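Local coordinates for protein PES4 (Saccharomyces cerevisiae S288C, PDB 6EZ7) that probably binds RNA, including poly(A), poly(U) and mRNA 3'-untranslated regions, through RNA recognition motifs, of which this chain is the third, at residues N20-V25 and V46-S51; S30-N35 and Y41-V46; S52-A57 and V73-D78; N62-Y65 and K70-V73. All coordinates share one frame; numbering follows the deposited sequence.

Interaction 1: residues N20-V25 and V46-S51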
# COMPACT_ATOMS: atom_id res chain seq x y z
N ASN A 20 -2.07 -9.96 -3.66
CA ASN A 20 -1.16 -10.69 -4.53
C ASN A 20 0.15 -9.96 -4.77
O ASN A 20 1.21 -10.57 -4.76
CB ASN A 20 -1.86 -11.02 -5.85
CG ASN A 20 -2.78 -12.21 -5.71
OD1 ASN A 20 -3.94 -12.17 -6.11
ND2 ASN A 20 -2.26 -13.27 -5.12
N PHE A 21 0.08 -8.65 -4.97
CA PHE A 21 1.30 -7.88 -5.16
C PHE A 21 2.10 -7.75 -3.88
O PHE A 21 3.30 -8.02 -3.85
CB PHE A 21 0.98 -6.50 -5.72
CG PHE A 21 0.73 -6.49 -7.19
CD1 PHE A 21 1.74 -6.79 -8.09
CD2 PHE A 21 -0.53 -6.17 -7.69
CE1 PHE A 21 1.50 -6.78 -9.45
CE2 PHE A 21 -0.77 -6.16 -9.05
CZ PHE A 21 0.25 -6.47 -9.93
N PHE A 22 1.45 -7.33 -2.81
CA PHE A 22 2.19 -6.88 -1.63
C PHE A 22 2.51 -7.98 -0.62
O PHE A 22 3.24 -7.74 0.34
CB PHE A 22 1.43 -5.73 -0.97
CG PHE A 22 1.54 -4.46 -1.75
CD1 PHE A 22 0.69 -4.20 -2.81
CD2 PHE A 22 2.55 -3.55 -1.48
CE1 PHE A 22 0.82 -3.05 -3.56
CE2 PHE A 22 2.68 -2.39 -2.22
CZ PHE A 22 1.81 -2.14 -3.27
N SER A 23 2.00 -9.19 -0.85
CA SER A 23 2.39 -10.33 -0.03
C SER A 23 3.72 -10.91 -0.51
O SER A 23 4.29 -11.79 0.13
CB SER A 23 1.32 -11.42 -0.05
OG SER A 23 0.10 -10.94 0.46
N GLU A 24 4.21 -10.41 -1.64
CA GLU A 24 5.47 -10.89 -2.20
C GLU A 24 6.67 -10.49 -1.35
O GLU A 24 7.74 -11.09 -1.46
CB GLU A 24 5.65 -10.37 -3.63
CG GLU A 24 4.62 -10.91 -4.61
CD GLU A 24 4.62 -12.42 -4.69
OE1 GLU A 24 5.72 -13.02 -4.67
OE2 GLU A 24 3.53 -13.02 -4.77
N VAL A 25 6.51 -9.47 -0.51
CA VAL A 25 7.61 -9.01 0.33
C VAL A 25 7.55 -9.61 1.73
O VAL A 25 8.55 -9.63 2.45
CB VAL A 25 7.63 -7.47 0.45
CG1 VAL A 25 7.86 -6.84 -0.91
CG2 VAL A 25 6.33 -6.98 1.03
N VAL A 46 -1.94 -0.77 4.10
CA VAL A 46 -1.48 -2.14 4.31
C VAL A 46 -0.58 -2.24 5.53
O VAL A 46 0.38 -1.49 5.67
CB VAL A 46 -0.74 -2.68 3.09
CG1 VAL A 46 -0.19 -4.08 3.36
CG2 VAL A 46 -1.66 -2.70 1.89
N THR A 47 -0.90 -3.19 6.40
CA THR A 47 -0.10 -3.43 7.59
C THR A 47 0.56 -4.80 7.51
O THR A 47 -0.11 -5.82 7.33
CB THR A 47 -0.93 -3.33 8.87
OG1 THR A 47 -1.48 -2.00 8.97
CG2 THR A 47 -0.07 -3.60 10.09
N TYR A 48 1.88 -4.82 7.65
CA TYR A 48 2.64 -6.06 7.61
C TYR A 48 2.82 -6.65 9.00
O TYR A 48 2.86 -5.93 9.99
CB TYR A 48 4.01 -5.82 6.96
CG TYR A 48 3.91 -5.67 5.46
CD1 TYR A 48 3.92 -6.78 4.64
CD2 TYR A 48 3.80 -4.42 4.88
CE1 TYR A 48 3.82 -6.66 3.27
CE2 TYR A 48 3.70 -4.28 3.50
CZ TYR A 48 3.72 -5.40 2.70
OH TYR A 48 3.62 -5.28 1.34
N LYS A 49 2.91 -7.97 9.07
CA LYS A 49 3.20 -8.64 10.33
C LYS A 49 4.61 -8.28 10.79
O LYS A 49 4.82 -7.95 11.96
CB LYS A 49 3.05 -10.16 10.20
CG LYS A 49 1.63 -10.60 9.84
CD LYS A 49 1.44 -12.10 10.04
CE LYS A 49 -0.00 -12.50 9.79
NZ LYS A 49 -0.17 -13.98 9.78
N ASN A 50 5.55 -8.34 9.86
CA ASN A 50 6.94 -8.02 10.16
C ASN A 50 7.30 -6.62 9.67
O ASN A 50 7.13 -6.30 8.50
CB ASN A 50 7.87 -9.06 9.53
CG ASN A 50 7.58 -10.47 10.01
OD1 ASN A 50 7.49 -10.72 11.21
ND2 ASN A 50 7.41 -11.39 9.07
N SER A 51 7.81 -5.80 10.59
CA SER A 51 8.11 -4.40 10.30
C SER A 51 9.06 -4.24 9.11
O SER A 51 8.92 -3.30 8.32
CB SER A 51 8.72 -3.73 11.53
OG SER A 51 7.96 -4.02 12.69
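Tyr48 has its CG anti to its carbonyl carbon (chi1 -75°), which carries the phenol oxygen off strand 42-48 to the last turn of helix 15-22, where Phe22, its own CG likewise beside the backbone N, presents its carbonyl and CB. This is part of the core of an RNA recognition motif, where two helices pack on one face of an antiparallel sheet. Tyr48 OH donates a hydrogen bond of 2.7 Å to Phe22 O, so a buried backbone carbonyl gains a side-chain partner. The donor meets that oxygen at a C=O...donor angle of 124° and sits 19° off the carbonyl plane; the oxygen itself lies at the edge of the tyrosine ring, near its plane. The same phenol oxygen also reaches the edge of the Phe22 ring, and the tyrosine runs square to the phenylalanine. From the turn after the helix, Val25 CG2 comes in obliquely to the tyrosine, 3.4 Å from Tyr48 CE1. Helix 51-61 closes in too, with Asp53 and Ala57 touching Tyr48, and Tyr61 meets the Phe22 ring. The phenol oxygen is thus tightly wedged: Phe22 CB and Val25 CG2 each stand 3.2 Å from Tyr48 OH.

Interaction 2: residues S30-N35 and Y41-V46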
# COMPACT_ATOMS: atom_id res chain seq x y z
N SER A 30 -3.00 -6.88 7.78
CA SER A 30 -4.31 -6.32 7.46
C SER A 30 -4.25 -5.39 6.26
O SER A 30 -3.21 -4.81 5.96
CB SER A 30 -4.89 -5.58 8.67
OG SER A 30 -4.06 -4.50 9.05
N ILE A 31 -5.38 -5.27 5.57
CA ILE A 31 -5.52 -4.41 4.40
C ILE A 31 -6.79 -3.60 4.47
O ILE A 31 -7.86 -4.13 4.77
CB ILE A 31 -5.55 -5.21 3.08
CG1 ILE A 31 -4.30 -6.06 2.91
CG2 ILE A 31 -5.70 -4.27 1.88
CD1 ILE A 31 -4.22 -6.71 1.56
N TYR A 32 -6.69 -2.31 4.18
CA TYR A 32 -7.87 -1.53 3.86
C TYR A 32 -7.77 -1.05 2.42
O TYR A 32 -6.75 -0.50 2.03
CB TYR A 32 -8.04 -0.34 4.80
CG TYR A 32 -9.17 0.56 4.37
CD1 TYR A 32 -10.49 0.18 4.57
CD2 TYR A 32 -8.93 1.77 3.73
CE1 TYR A 32 -11.54 0.98 4.17
CE2 TYR A 32 -9.98 2.58 3.32
CZ TYR A 32 -11.28 2.18 3.54
OH TYR A 32 -12.33 2.97 3.14
N LEU A 33 -8.81 -1.28 1.64
CA LEU A 33 -8.86 -0.72 0.29
C LEU A 33 -10.08 0.19 0.19
O LEU A 33 -11.22 -0.25 0.38
CB LEU A 33 -8.91 -1.83 -0.75
CG LEU A 33 -8.99 -1.38 -2.21
CD1 LEU A 33 -7.75 -0.58 -2.62
CD2 LEU A 33 -9.20 -2.58 -3.12
N SER A 34 -9.82 1.46 -0.11
CA SER A 34 -10.87 2.47 -0.14
C SER A 34 -12.01 2.13 -1.09
O SER A 34 -11.79 1.64 -2.19
CB SER A 34 -10.28 3.83 -0.52
OG SER A 34 -9.84 3.83 -1.86
N ASN A 35 -13.23 2.40 -0.65
CA ASN A 35 -14.40 2.24 -1.51
C ASN A 35 -14.68 3.56 -2.21
O ASN A 35 -15.80 4.07 -2.18
CB ASN A 35 -15.63 1.80 -0.71
CG ASN A 35 -16.77 1.36 -1.61
OD1 ASN A 35 -16.55 0.82 -2.70
ND2 ASN A 35 -18.00 1.62 -1.18
N TYR A 41 -8.92 7.75 -8.45
CA TYR A 41 -7.98 6.75 -7.98
C TYR A 41 -8.31 6.32 -6.55
O TYR A 41 -8.81 7.12 -5.76
CB TYR A 41 -6.55 7.27 -8.06
N LEU A 42 -8.02 5.07 -6.24
CA LEU A 42 -8.25 4.54 -4.90
C LEU A 42 -6.98 4.64 -4.07
O LEU A 42 -5.92 4.97 -4.58
CB LEU A 42 -8.71 3.09 -4.96
CG LEU A 42 -9.62 2.74 -6.14
CD1 LEU A 42 -9.77 1.24 -6.25
CD2 LEU A 42 -10.97 3.42 -5.98
N TRP A 43 -7.11 4.36 -2.78
CA TRP A 43 -5.93 4.26 -1.93
C TRP A 43 -6.05 3.03 -1.04
O TRP A 43 -7.14 2.52 -0.81
CB TRP A 43 -5.73 5.52 -1.09
CG TRP A 43 -6.81 5.80 -0.09
CD1 TRP A 43 -7.99 6.44 -0.32
CD2 TRP A 43 -6.79 5.47 1.30
NE1 TRP A 43 -8.72 6.52 0.85
CE2 TRP A 43 -8.00 5.93 1.85
CE3 TRP A 43 -5.87 4.82 2.13
CZ2 TRP A 43 -8.31 5.76 3.20
CZ3 TRP A 43 -6.18 4.66 3.47
CH2 TRP A 43 -7.39 5.13 3.99
N ALA A 44 -4.91 2.55 -0.56
CA ALA A 44 -4.89 1.37 0.27
C ALA A 44 -3.99 1.58 1.47
O ALA A 44 -3.01 2.32 1.41
CB ALA A 44 -4.43 0.16 -0.53
N PHE A 45 -4.34 0.92 2.57
CA PHE A 45 -3.58 0.98 3.80
C PHE A 45 -3.22 -0.45 4.17
O PHE A 45 -4.11 -1.25 4.49
CB PHE A 45 -4.38 1.68 4.89
CG PHE A 45 -3.68 1.77 6.21
CD1 PHE A 45 -2.54 2.54 6.36
CD2 PHE A 45 -4.18 1.11 7.32
CE1 PHE A 45 -1.90 2.64 7.59
CE2 PHE A 45 -3.55 1.20 8.55
CZ PHE A 45 -2.41 1.97 8.68
N VAL A 46 -1.94 -0.77 4.10
CA VAL A 46 -1.48 -2.14 4.31
C VAL A 46 -0.58 -2.24 5.53
O VAL A 46 0.38 -1.49 5.67
CB VAL A 46 -0.74 -2.68 3.09
CG1 VAL A 46 -0.19 -4.08 3.36
CG2 VAL A 46 -1.66 -2.70 1.89
O HOH W 1 -4.22 -2.12 7.09
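Tyr32 and Trp43 meet on one face of the antiparallel hairpin formed by strands 28-33 and 42-48 of the RRM sheet. Starting from Tyr32 CB, 4.2 Å from Phe45 CB, the tyrosine swings CG anti to its own N (chi1 173°), which sends the ring toward the indole. CD2 then reaches Trp43 CH2, and Tyr32 CE2 settles above the indole face near its rim, 3.6 Å from Trp43 CZ2. The ring planes are 54° apart, an oblique meeting. The same indole face also takes Ser34 CB, a CH-pi contact 3.6 Å from the centroid of the Trp43 five-membered ring. Ser34 OG accepts a nearly straight bond from Trp43 N (2.9 Å, 172°), extending the pairing past strand 28-33, while Ser34 N donates to Trp43 O. Further along the hairpin, Tyr32 and Phe45 form a hydrogen-bonded pair, and a water bridges Phe45 O and Ser30 OG. An alanine at Trp43 takes away the surface under Ser34 CB and the Tyr32 ring edge, and that ring would probably be freer to turn. With Ile31, Leu33, Ala44 and Val46 opposite, the hairpin is two-sided: aliphatic toward the core, aromatic on the face RRMs commonly use for RNA.

Interaction 3: residues S52-A57 and V73-D78; sequences SDSEKA and VTRAQD
Arg75 reaches from strand 69-75 to helix 51-61 and grips Ser54 end-on, with NH1 and NH2 both donating to the single oxygen OG. The shorter bond, Arg75 NH2 to Ser54 OG, is 2.8 Å; that from Arg75 NH1 to Ser54 OG is 3.0 Å. The hydroxyl lies at the edge of the guanidinium, only 10° out of its plane, but neither bond is straight, as expected when two nitrogens share one acceptor. Arg75 NH2 has a second partner in Glu55 OE1, a salt bridge of 2.9 Å. Here the fit is less flat: the nitrogen comes from above the carboxylate, 42° out of its plane. A bend at chi2 folds the glutamate back toward the arginine, whose own chain bends at chi3, and the glutamate lies across the arginine.

This polar knot is the close part of the contact, with the buried Ser54 on its inner side and the partly exposed Glu55 on its outer side. Further along, the fit is looser: Val73 CG1 comes no nearer than 4.0 Å to Ala57 O, and the segment axes stay 8.6 Å apart at an angle of 144°. Ser54 OG is also hydrogen-bonded to Ser51 O one turn back. In the RRM fold, the contact lays the second helix over the sheet: Ala57 and Val73 both touch Ile4 of the central strand 3-9, Ser54 also packs against Tyr48 of strand 42-48, and Ile58, further along helix 51-61, touches both Val73 and Arg75.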
# COMPACT_ATOMS: atom_id res chain seq x y z
N SER A 52 10.01 -5.17 8.98
CA SER A 52 11.01 -5.09 7.93
C SER A 52 10.38 -5.17 6.54
O SER A 52 10.92 -4.61 5.58
CB SER A 52 12.05 -6.20 8.10
OG SER A 52 11.46 -7.48 8.03
N ASP A 53 9.25 -5.84 6.44
CA ASP A 53 8.59 -6.05 5.16
C ASP A 53 7.94 -4.79 4.61
O ASP A 53 7.82 -4.62 3.39
CB ASP A 53 7.56 -7.18 5.27
CG ASP A 53 8.20 -8.52 5.57
OD1 ASP A 53 9.41 -8.68 5.28
OD2 ASP A 53 7.50 -9.42 6.09
N SER A 54 7.52 -3.89 5.49
CA SER A 54 6.90 -2.64 5.05
C SER A 54 7.92 -1.77 4.32
O SER A 54 7.59 -1.15 3.31
CB SER A 54 6.29 -1.89 6.24
OG SER A 54 7.28 -1.36 7.10
N GLU A 55 9.15 -1.74 4.82
CA GLU A 55 10.21 -1.00 4.14
C GLU A 55 10.52 -1.65 2.79
O GLU A 55 10.77 -0.96 1.80
CB GLU A 55 11.47 -0.95 5.00
CG GLU A 55 12.50 0.06 4.52
CD GLU A 55 11.92 1.46 4.36
OE1 GLU A 55 11.24 1.93 5.30
OE2 GLU A 55 12.14 2.08 3.30
N LYS A 56 10.51 -2.98 2.77
CA LYS A 56 10.76 -3.72 1.54
C LYS A 56 9.70 -3.38 0.50
O LYS A 56 10.01 -3.20 -0.68
CB LYS A 56 10.78 -5.22 1.80
CG LYS A 56 12.01 -5.70 2.55
CD LYS A 56 11.83 -7.11 3.09
CE LYS A 56 11.54 -8.10 1.98
NZ LYS A 56 11.14 -9.43 2.51
N ALA A 57 8.45 -3.29 0.95
CA ALA A 57 7.32 -2.99 0.06
C ALA A 57 7.48 -1.63 -0.59
O ALA A 57 7.23 -1.47 -1.79
CB ALA A 57 6.00 -3.06 0.83
N VAL A 73 3.84 4.38 -3.21
CA VAL A 73 3.90 3.57 -2.00
C VAL A 73 4.77 4.27 -0.97
O VAL A 73 5.98 4.41 -1.16
CB VAL A 73 4.44 2.16 -2.29
CG1 VAL A 73 4.44 1.32 -1.02
CG2 VAL A 73 3.59 1.50 -3.36
N THR A 74 4.14 4.73 0.10
CA THR A 74 4.85 5.49 1.13
C THR A 74 4.58 4.92 2.51
O THR A 74 3.60 4.21 2.71
CB THR A 74 4.44 6.97 1.12
OG1 THR A 74 3.02 7.08 1.26
CG2 THR A 74 4.86 7.64 -0.18
N ARG A 75 5.45 5.22 3.46
CA ARG A 75 5.24 4.76 4.83
C ARG A 75 4.06 5.49 5.46
O ARG A 75 3.87 6.68 5.24
CB ARG A 75 6.51 4.96 5.66
CG ARG A 75 6.37 4.52 7.11
CD ARG A 75 7.71 4.18 7.73
NE ARG A 75 8.38 3.10 7.02
CZ ARG A 75 8.11 1.81 7.20
NH1 ARG A 75 7.17 1.44 8.07
NH2 ARG A 75 8.77 0.89 6.51
N ALA A 76 3.26 4.75 6.22
CA ALA A 76 2.17 5.33 6.97
C ALA A 76 2.67 5.69 8.36
O ALA A 76 2.62 4.88 9.28
CB ALA A 76 1.01 4.36 7.07
N GLN A 77 3.18 6.91 8.50
CA GLN A 77 3.78 7.30 9.77
C GLN A 77 2.73 7.97 10.64
O GLN A 77 1.98 8.84 10.18
CB GLN A 77 4.98 8.23 9.54
CG GLN A 77 5.45 8.98 10.78
CD GLN A 77 6.49 10.05 10.46
OE1 GLN A 77 7.40 9.82 9.66
NE2 GLN A 77 6.35 11.20 11.09
N ASP A 78 2.66 7.54 11.90
CA ASP A 78 1.69 8.06 12.84
C ASP A 78 2.01 9.51 13.20
O ASP A 78 3.08 10.01 12.88
CB ASP A 78 1.64 7.21 14.11
CG ASP A 78 0.22 6.92 14.57
OD1 ASP A 78 -0.69 6.89 13.71
OD2 ASP A 78 0.01 6.74 15.79

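Interaction 4: residues N62-Y65 and K70-V73; sequences NNFY and KLLV
Asn62 turns its side-chain amide back toward strand 69-75, its CG swung opposite the backbone N (chi1 -165°), placing OD1 where a neighbouring strand's carbonyl oxygen would otherwise accept. Val73 N donates to Asn62 OD1 at 3.0 Å in a nearly straight line (172°), though from above the amide's carbonyl plane. A lysine in its place has no oxygen to offer, and Val73 N would probably be left without its mate and the helix exit less firmly tied to the strand. The backbones then pair directly: Asn63 N bonds to Leu71 O, and Leu71 N to Phe64 O at 2.8 Å. Asn63, in a left-handed backbone conformation, and Lys70 extend alongside each other, with Asn63 OD1 3.6 Å from Lys70 CD. Tyr65 and Lys70, a non-hydrogen-bonded antiparallel pair, cross at a slant. The lysine methylenes run over one face of the tyrosine ring, and Lys70 CB makes a CH-pi contact 4.3 Å from the Tyr65 ring centroid. Phe64 and Leu71 run in company, and Leu71 CD1 meets the edge of the phenylalanine ring 4.1 Å from Phe64 CD2. The contact joins the exit of helix 51-61 to the edge of the RRM sheet. Phe64 meets Phe21 of helix 15-22 and packs edge-to-face with Tyr61, while Leu71 touches Leu9 and Leu72 pairs with Lys7 on strand 3-9.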
# COMPACT_ATOMS: atom_id res chain seq x y z
N ASN A 62 7.18 1.18 -4.84
CA ASN A 62 7.02 2.58 -5.20
C ASN A 62 7.40 2.74 -6.67
O ASN A 62 8.40 2.16 -7.12
CB ASN A 62 7.86 3.51 -4.32
CG ASN A 62 7.42 4.96 -4.44
OD1 ASN A 62 6.26 5.24 -4.70
ND2 ASN A 62 8.36 5.88 -4.26
N ASN A 63 6.57 3.47 -7.42
CA ASN A 63 6.75 3.70 -8.85
C ASN A 63 6.56 2.45 -9.71
O ASN A 63 6.91 2.43 -10.88
CB ASN A 63 8.12 4.32 -9.13
CG ASN A 63 8.24 5.71 -8.55
OD1 ASN A 63 7.34 6.53 -8.70
ND2 ASN A 63 9.35 5.97 -7.86
N PHE A 64 5.97 1.42 -9.11
CA PHE A 64 5.57 0.23 -9.85
C PHE A 64 4.30 0.52 -10.65
O PHE A 64 3.35 1.11 -10.13
CB PHE A 64 5.35 -0.94 -8.88
CG PHE A 64 4.79 -2.17 -9.52
CD1 PHE A 64 5.62 -3.06 -10.19
CD2 PHE A 64 3.44 -2.47 -9.42
CE1 PHE A 64 5.12 -4.20 -10.77
CE2 PHE A 64 2.93 -3.62 -10.00
CZ PHE A 64 3.77 -4.48 -10.68
N TYR A 65 4.29 0.12 -11.92
CA TYR A 65 3.12 0.31 -12.77
C TYR A 65 2.11 -0.80 -12.59
O TYR A 65 2.43 -1.99 -12.75
CB TYR A 65 3.52 0.39 -14.24
CG TYR A 65 4.09 1.73 -14.64
CD1 TYR A 65 3.26 2.78 -15.00
CD2 TYR A 65 5.46 1.94 -14.67
CE1 TYR A 65 3.78 4.01 -15.36
CE2 TYR A 65 5.99 3.16 -15.03
CZ TYR A 65 5.15 4.19 -15.37
OH TYR A 65 5.68 5.41 -15.74
N LYS A 70 1.21 4.52 -12.24
CA LYS A 70 2.42 4.48 -11.45
C LYS A 70 2.06 4.59 -9.97
O LYS A 70 1.62 5.64 -9.51
CB LYS A 70 3.39 5.59 -11.86
CG LYS A 70 4.79 5.42 -11.32
CD LYS A 70 5.76 6.39 -11.96
CE LYS A 70 5.39 7.83 -11.65
NZ LYS A 70 6.44 8.77 -12.10
N LEU A 71 2.23 3.49 -9.24
CA LEU A 71 1.81 3.45 -7.85
C LEU A 71 2.68 4.31 -6.95
O LEU A 71 3.89 4.41 -7.14
CB LEU A 71 1.82 2.01 -7.33
CG LEU A 71 0.84 1.05 -8.00
CD1 LEU A 71 0.74 -0.24 -7.20
CD2 LEU A 71 -0.52 1.71 -8.15
N LEU A 72 2.03 4.95 -5.98
CA LEU A 72 2.75 5.67 -4.94
C LEU A 72 2.69 4.84 -3.66
O LEU A 72 1.61 4.61 -3.11
CB LEU A 72 2.14 7.06 -4.72
CG LEU A 72 2.68 7.87 -3.54
CD1 LEU A 72 4.15 8.21 -3.73
CD2 LEU A 72 1.84 9.12 -3.33
N VAL A 73 3.84 4.38 -3.21
CA VAL A 73 3.90 3.57 -2.00
C VAL A 73 4.77 4.27 -0.97
O VAL A 73 5.98 4.41 -1.16
CB VAL A 73 4.44 2.16 -2.29
CG1 VAL A 73 4.44 1.32 -1.02
CG2 VAL A 73 3.59 1.50 -3.36

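Overall arrangement
All four contacts build one RRM sheet with its two helices. Interactions 1 and 2 share Val46 on strand 42-48, and Thr47 N probably bonds to Ser30 O where they meet. Interactions 1 and 3, whose centres are 9 Å apart, both lie on the helix side of the sheet: Val25 O probably accepts a bond from Lys56 NZ, and Tyr48 CD2 lies 3.6 Å from Ser54 CA. Interactions 3 and 4 share Val73 on strand 69-75, and Phe21 packs on Phe64 between interactions 1 and 4. Interactions 2 and 4 do not touch, with nearest atoms about 7 Å apart. A PEG, probably from the crystallisation liquor, lies about 4 Å from the side chain of Trp43 and one about 5 Å from that of Leu72.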